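Long-range contact in putative glycosyltransferase (GalT1) (Streptococcus parasanguinis, PDB 4PHR), which binds UDP and manganese through its GT-D domain and probably transfers sugars from a nucleotide-activated donor: residues Glu152-Leu164 and Lys249-Glu263. Residues are numbered along the deposited sequence; the frame is centred on the assembly and turned at random.
With UDP (uridine-5'-diphosphate), chain B.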
# COMPACT_ATOMS: atom_id res chain seq x y z
N GLU A 152 5.78 -8.95 -4.45
CA GLU A 152 4.92 -8.19 -5.35
C GLU A 152 4.40 -9.12 -6.43
O GLU A 152 4.82 -10.28 -6.53
CB GLU A 152 5.71 -7.04 -5.99
CG GLU A 152 6.87 -7.52 -6.85
CD GLU A 152 7.62 -6.42 -7.56
OE1 GLU A 152 7.31 -5.22 -7.34
OE2 GLU A 152 8.53 -6.76 -8.36
N GLY A 153 3.47 -8.61 -7.24
CA GLY A 153 2.90 -9.40 -8.31
C GLY A 153 3.74 -9.37 -9.57
O GLY A 153 4.65 -8.54 -9.71
N ALA A 154 3.40 -10.24 -10.50
CA ALA A 154 4.18 -10.38 -11.73
C ALA A 154 4.19 -9.13 -12.62
O ALA A 154 5.12 -8.95 -13.42
CB ALA A 154 3.70 -11.60 -12.52
N THR A 155 3.16 -8.29 -12.52
CA THR A 155 3.12 -7.06 -13.32
C THR A 155 3.57 -5.81 -12.53
O THR A 155 3.74 -4.74 -13.11
CB THR A 155 1.71 -6.80 -13.91
OG1 THR A 155 0.75 -6.64 -12.85
CG2 THR A 155 1.30 -7.95 -14.82
N SER A 156 3.77 -5.95 -11.23
CA SER A 156 4.09 -4.81 -10.36
C SER A 156 5.42 -4.15 -10.74
O SER A 156 5.50 -2.93 -10.92
CB SER A 156 4.15 -5.26 -8.89
OG SER A 156 2.91 -5.79 -8.46
N ARG A 157 6.46 -4.97 -10.86
CA ARG A 157 7.78 -4.50 -11.30
C ARG A 157 8.20 -3.20 -10.62
O ARG A 157 8.63 -2.22 -11.26
CB ARG A 157 7.81 -4.43 -12.82
CG ARG A 157 7.52 -5.80 -13.41
CD ARG A 157 7.52 -5.86 -14.90
NE ARG A 157 7.40 -7.26 -15.30
CZ ARG A 157 8.21 -7.86 -16.16
NH1 ARG A 157 9.19 -7.18 -16.74
NH2 ARG A 157 8.03 -9.14 -16.46
N SER A 158 8.10 -3.20 -9.30
CA SER A 158 8.33 -1.99 -8.52
C SER A 158 9.79 -1.58 -8.63
O SER A 158 10.70 -2.36 -8.35
CB SER A 158 7.94 -2.21 -7.06
OG SER A 158 6.55 -2.52 -6.92
N GLY A 159 10.01 -0.33 -9.04
CA GLY A 159 11.35 0.20 -9.18
C GLY A 159 12.03 -0.19 -10.47
O GLY A 159 13.13 0.28 -10.76
N VAL A 160 11.39 -1.02 -11.28
CA VAL A 160 12.03 -1.49 -12.50
C VAL A 160 11.99 -0.39 -13.56
O VAL A 160 10.93 0.13 -13.89
CB VAL A 160 11.38 -2.78 -13.03
CG1 VAL A 160 12.02 -3.19 -14.35
CG2 VAL A 160 11.52 -3.89 -12.00
N GLY A 161 13.16 -0.03 -14.06
CA GLY A 161 13.27 1.05 -15.02
C GLY A 161 13.27 2.44 -14.42
O GLY A 161 13.20 3.43 -15.15
N ASN A 162 13.35 2.54 -13.10
CA ASN A 162 13.49 3.83 -12.44
C ASN A 162 14.47 3.71 -11.27
O ASN A 162 14.95 2.62 -10.98
CB ASN A 162 12.13 4.42 -12.02
CG ASN A 162 11.41 3.57 -10.98
OD1 ASN A 162 11.94 3.34 -9.90
ND2 ASN A 162 10.19 3.16 -11.29
N ASP A 163 14.75 4.82 -10.59
CA ASP A 163 15.75 4.82 -9.52
C ASP A 163 15.17 4.76 -8.10
O ASP A 163 15.85 5.06 -7.13
CB ASP A 163 16.71 6.01 -9.66
CG ASP A 163 16.03 7.35 -9.45
OD1 ASP A 163 14.82 7.37 -9.14
OD2 ASP A 163 16.71 8.39 -9.58
N LEU A 164 13.92 4.33 -7.98
CA LEU A 164 13.27 4.32 -6.67
C LEU A 164 14.07 3.59 -5.59
O LEU A 164 14.21 4.09 -4.47
CB LEU A 164 11.87 3.71 -6.78
CG LEU A 164 11.01 3.70 -5.52
CD1 LEU A 164 10.79 5.12 -4.99
CD2 LEU A 164 9.69 3.03 -5.83
N LYS A 249 4.41 -2.03 -17.47
CA LYS A 249 4.10 -2.65 -16.20
C LYS A 249 2.69 -2.27 -15.79
O LYS A 249 2.04 -1.47 -16.46
CB LYS A 249 5.09 -2.20 -15.12
CG LYS A 249 5.11 -0.70 -14.91
CD LYS A 249 5.95 -0.28 -13.71
CE LYS A 249 7.39 -0.04 -14.10
NZ LYS A 249 8.17 0.53 -12.97
N HIS A 250 2.23 -2.84 -14.69
CA HIS A 250 0.95 -2.46 -14.08
C HIS A 250 0.91 -0.97 -13.76
O HIS A 250 1.90 -0.40 -13.31
CB HIS A 250 0.80 -3.26 -12.77
CG HIS A 250 -0.35 -2.82 -11.92
ND1 HIS A 250 -1.65 -3.18 -12.20
CD2 HIS A 250 -0.39 -2.07 -10.80
CE1 HIS A 250 -2.45 -2.67 -11.28
NE2 HIS A 250 -1.71 -1.99 -10.42
N THR A 251 -0.25 -0.34 -13.98
CA THR A 251 -0.46 1.04 -13.56
C THR A 251 -1.63 1.14 -12.58
O THR A 251 -2.71 0.62 -12.86
CB THR A 251 -0.80 1.96 -14.75
OG1 THR A 251 0.19 1.82 -15.78
CG2 THR A 251 -0.81 3.41 -14.29
N ALA A 252 -1.41 1.83 -11.46
CA ALA A 252 -2.48 2.10 -10.50
C ALA A 252 -3.72 2.66 -11.20
O ALA A 252 -3.61 3.54 -12.05
CB ALA A 252 -2.00 3.09 -9.44
N GLU A 253 -4.88 2.14 -10.81
CA GLU A 253 -6.20 2.59 -11.28
C GLU A 253 -6.59 2.12 -12.67
O GLU A 253 -7.69 2.38 -13.15
CB GLU A 253 -6.39 4.10 -11.12
CG GLU A 253 -6.75 4.53 -9.69
CD GLU A 253 -5.56 4.60 -8.76
OE1 GLU A 253 -4.68 5.46 -9.00
OE2 GLU A 253 -5.49 3.81 -7.80
N PHE A 254 -5.67 1.40 -13.32
CA PHE A 254 -6.01 0.66 -14.53
C PHE A 254 -6.25 -0.77 -14.07
O PHE A 254 -5.30 -1.50 -13.79
CB PHE A 254 -4.90 0.77 -15.56
CG PHE A 254 -4.79 2.14 -16.17
CD1 PHE A 254 -4.21 3.18 -15.47
CD2 PHE A 254 -5.29 2.38 -17.43
CE1 PHE A 254 -4.13 4.44 -16.03
CE2 PHE A 254 -5.21 3.63 -18.00
CZ PHE A 254 -4.62 4.66 -17.29
N ASN A 255 -7.52 -1.14 -14.00
CA ASN A 255 -7.96 -2.24 -13.14
C ASN A 255 -8.05 -3.63 -13.76
O ASN A 255 -8.69 -4.52 -13.19
CB ASN A 255 -9.29 -1.88 -12.48
CG ASN A 255 -9.13 -0.86 -11.37
OD1 ASN A 255 -8.10 -0.82 -10.70
ND2 ASN A 255 -10.14 -0.02 -11.19
N TYR A 256 -7.42 -3.83 -14.91
CA TYR A 256 -7.48 -5.12 -15.59
C TYR A 256 -6.12 -5.61 -16.10
O TYR A 256 -6.02 -6.69 -16.68
CB TYR A 256 -8.49 -5.06 -16.74
CG TYR A 256 -9.83 -4.50 -16.33
CD1 TYR A 256 -10.77 -5.30 -15.69
CD2 TYR A 256 -10.16 -3.17 -16.57
CE1 TYR A 256 -11.99 -4.80 -15.30
CE2 TYR A 256 -11.39 -2.66 -16.19
CZ TYR A 256 -12.30 -3.48 -15.55
OH TYR A 256 -13.52 -2.98 -15.17
N ASP A 257 -5.07 -4.82 -15.88
CA ASP A 257 -3.74 -5.12 -16.41
C ASP A 257 -3.80 -5.42 -17.91
O ASP A 257 -3.20 -6.39 -18.39
CB ASP A 257 -3.07 -6.27 -15.64
CG ASP A 257 -2.29 -5.79 -14.42
OD1 ASP A 257 -1.97 -4.59 -14.34
OD2 ASP A 257 -1.97 -6.63 -13.55
N GLU A 258 -4.52 -4.58 -18.65
CA GLU A 258 -4.65 -4.73 -20.09
C GLU A 258 -3.63 -3.87 -20.83
O GLU A 258 -3.24 -2.80 -20.35
CB GLU A 258 -6.06 -4.36 -20.54
CG GLU A 258 -7.14 -5.35 -20.10
CD GLU A 258 -8.55 -4.82 -20.31
OE1 GLU A 258 -8.69 -3.61 -20.58
OE2 GLU A 258 -9.51 -5.62 -20.22
N GLY A 259 -3.20 -4.34 -21.99
CA GLY A 259 -2.35 -3.56 -22.87
C GLY A 259 -0.91 -3.42 -22.41
O GLY A 259 -0.20 -2.52 -22.86
N ILE A 260 -0.47 -4.29 -21.51
CA ILE A 260 0.89 -4.21 -21.00
C ILE A 260 1.88 -4.83 -21.98
O ILE A 260 1.67 -5.95 -22.46
CB ILE A 260 1.04 -4.85 -19.60
CG1 ILE A 260 0.23 -4.06 -18.56
CG2 ILE A 260 2.50 -4.91 -19.18
CD1 ILE A 260 0.09 -4.77 -17.24
N GLU A 261 2.93 -4.08 -22.28
CA GLU A 261 4.00 -4.54 -23.15
C GLU A 261 5.24 -4.76 -22.30
O GLU A 261 5.99 -3.82 -22.01
CB GLU A 261 4.24 -3.52 -24.26
CG GLU A 261 2.97 -3.25 -25.07
CD GLU A 261 3.08 -2.07 -26.01
OE1 GLU A 261 4.21 -1.59 -26.24
OE2 GLU A 261 2.03 -1.62 -26.51
N LEU A 262 5.44 -6.00 -21.89
CA LEU A 262 6.52 -6.34 -20.98
C LEU A 262 7.87 -6.31 -21.67
O LEU A 262 8.00 -6.61 -22.86
CB LEU A 262 6.30 -7.71 -20.35
CG LEU A 262 5.12 -7.87 -19.39
CD1 LEU A 262 4.98 -9.33 -18.99
CD2 LEU A 262 5.29 -6.99 -18.16
N GLU A 263 8.89 -5.94 -20.90
CA GLU A 263 10.26 -6.00 -21.37
C GLU A 263 10.99 -7.09 -20.61
O GLU A 263 10.53 -7.55 -19.57
CB GLU A 263 10.94 -4.65 -21.14
CG GLU A 263 10.28 -3.48 -21.85
CD GLU A 263 10.82 -2.14 -21.40
OE1 GLU A 263 10.79 -1.87 -20.18
OE2 GLU A 263 11.28 -1.36 -22.26
N1 UDP B . -1.33 -6.82 -6.58
C2 UDP B . -0.83 -8.05 -6.96
N3 UDP B . -1.58 -9.18 -6.77
C4 UDP B . -2.83 -9.11 -6.20
C5 UDP B . -3.34 -7.87 -5.81
C6 UDP B . -2.62 -6.73 -6.15
O2 UDP B . 0.28 -8.13 -7.50
O4 UDP B . -3.45 -10.16 -6.02
C1' UDP B . -0.47 -5.64 -6.72
C2' UDP B . -0.73 -4.66 -7.83
O2' UDP B . -0.17 -5.12 -9.05
C3' UDP B . -0.01 -3.44 -7.30
C4' UDP B . -0.23 -3.54 -5.80
O4' UDP B . -0.66 -4.88 -5.55
O3' UDP B . 1.37 -3.54 -7.56
C5' UDP B . -1.26 -2.54 -5.30
O5' UDP B . -1.47 -2.75 -3.91
PA UDP B . -2.53 -1.89 -3.06
O1A UDP B . -3.90 -2.19 -3.54
O2A UDP B . -2.25 -2.19 -1.64
O3A UDP B . -2.13 -0.38 -3.48
PB UDP B . -2.61 1.09 -2.96
O1B UDP B . -3.51 1.62 -4.02
O2B UDP B . -1.35 1.85 -2.86
O3B UDP B . -3.33 0.92 -1.65
O HOH W 1 3.19 -1.41 -10.84
O HOH W 2 9.37 -10.42 -18.23
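K249 runs its side chain along the backbone of 155-160, passing one backbone carbonyl after another. K249 CB rests 3.5 Å from T155 O; CD passes S156 O. At chi3 (89°) the otherwise extended chain bends, which brings CE close to both R157 O and V160 O. K249 NZ then bonds V160 O at 2.9 Å, in the carbonyl plane on a lone pair, and R157 O more weakly. D230 and E234 of helix 229-238 form salt bridges with the same ammonium, so its charge is probably well compensated. One residue on, H250 N hydrogen-bonds T155 O at 2.9 Å.

The contact belongs to the GT-D glycosyltransferase domain; here the loop leaving the C-terminal end of parallel strand 147-153 meets the 249-263 loop beside the nucleotide. The H250 ring carries UDP O2' over the centre of one face, while S156 OG hydrogen-bonds UDP O3'. Two bonds fix the ring's rotation: H250 ND1 reaches D257 OD1 at 2.6 Å in the ring plane, and NE2 bonds H228, which itself hydrogen-bonds UDP. D257 is shared, for T155 OG1 donates to D257 OD2 (2.8 Å) from above the carboxylate plane.

Farther out, L262 CD2 lies 3.5 Å above the R157 guanidinium plane, offset toward its rim, and R157 NH1 bonds E263 O at 3.2 Å, tilted 22° from that plane.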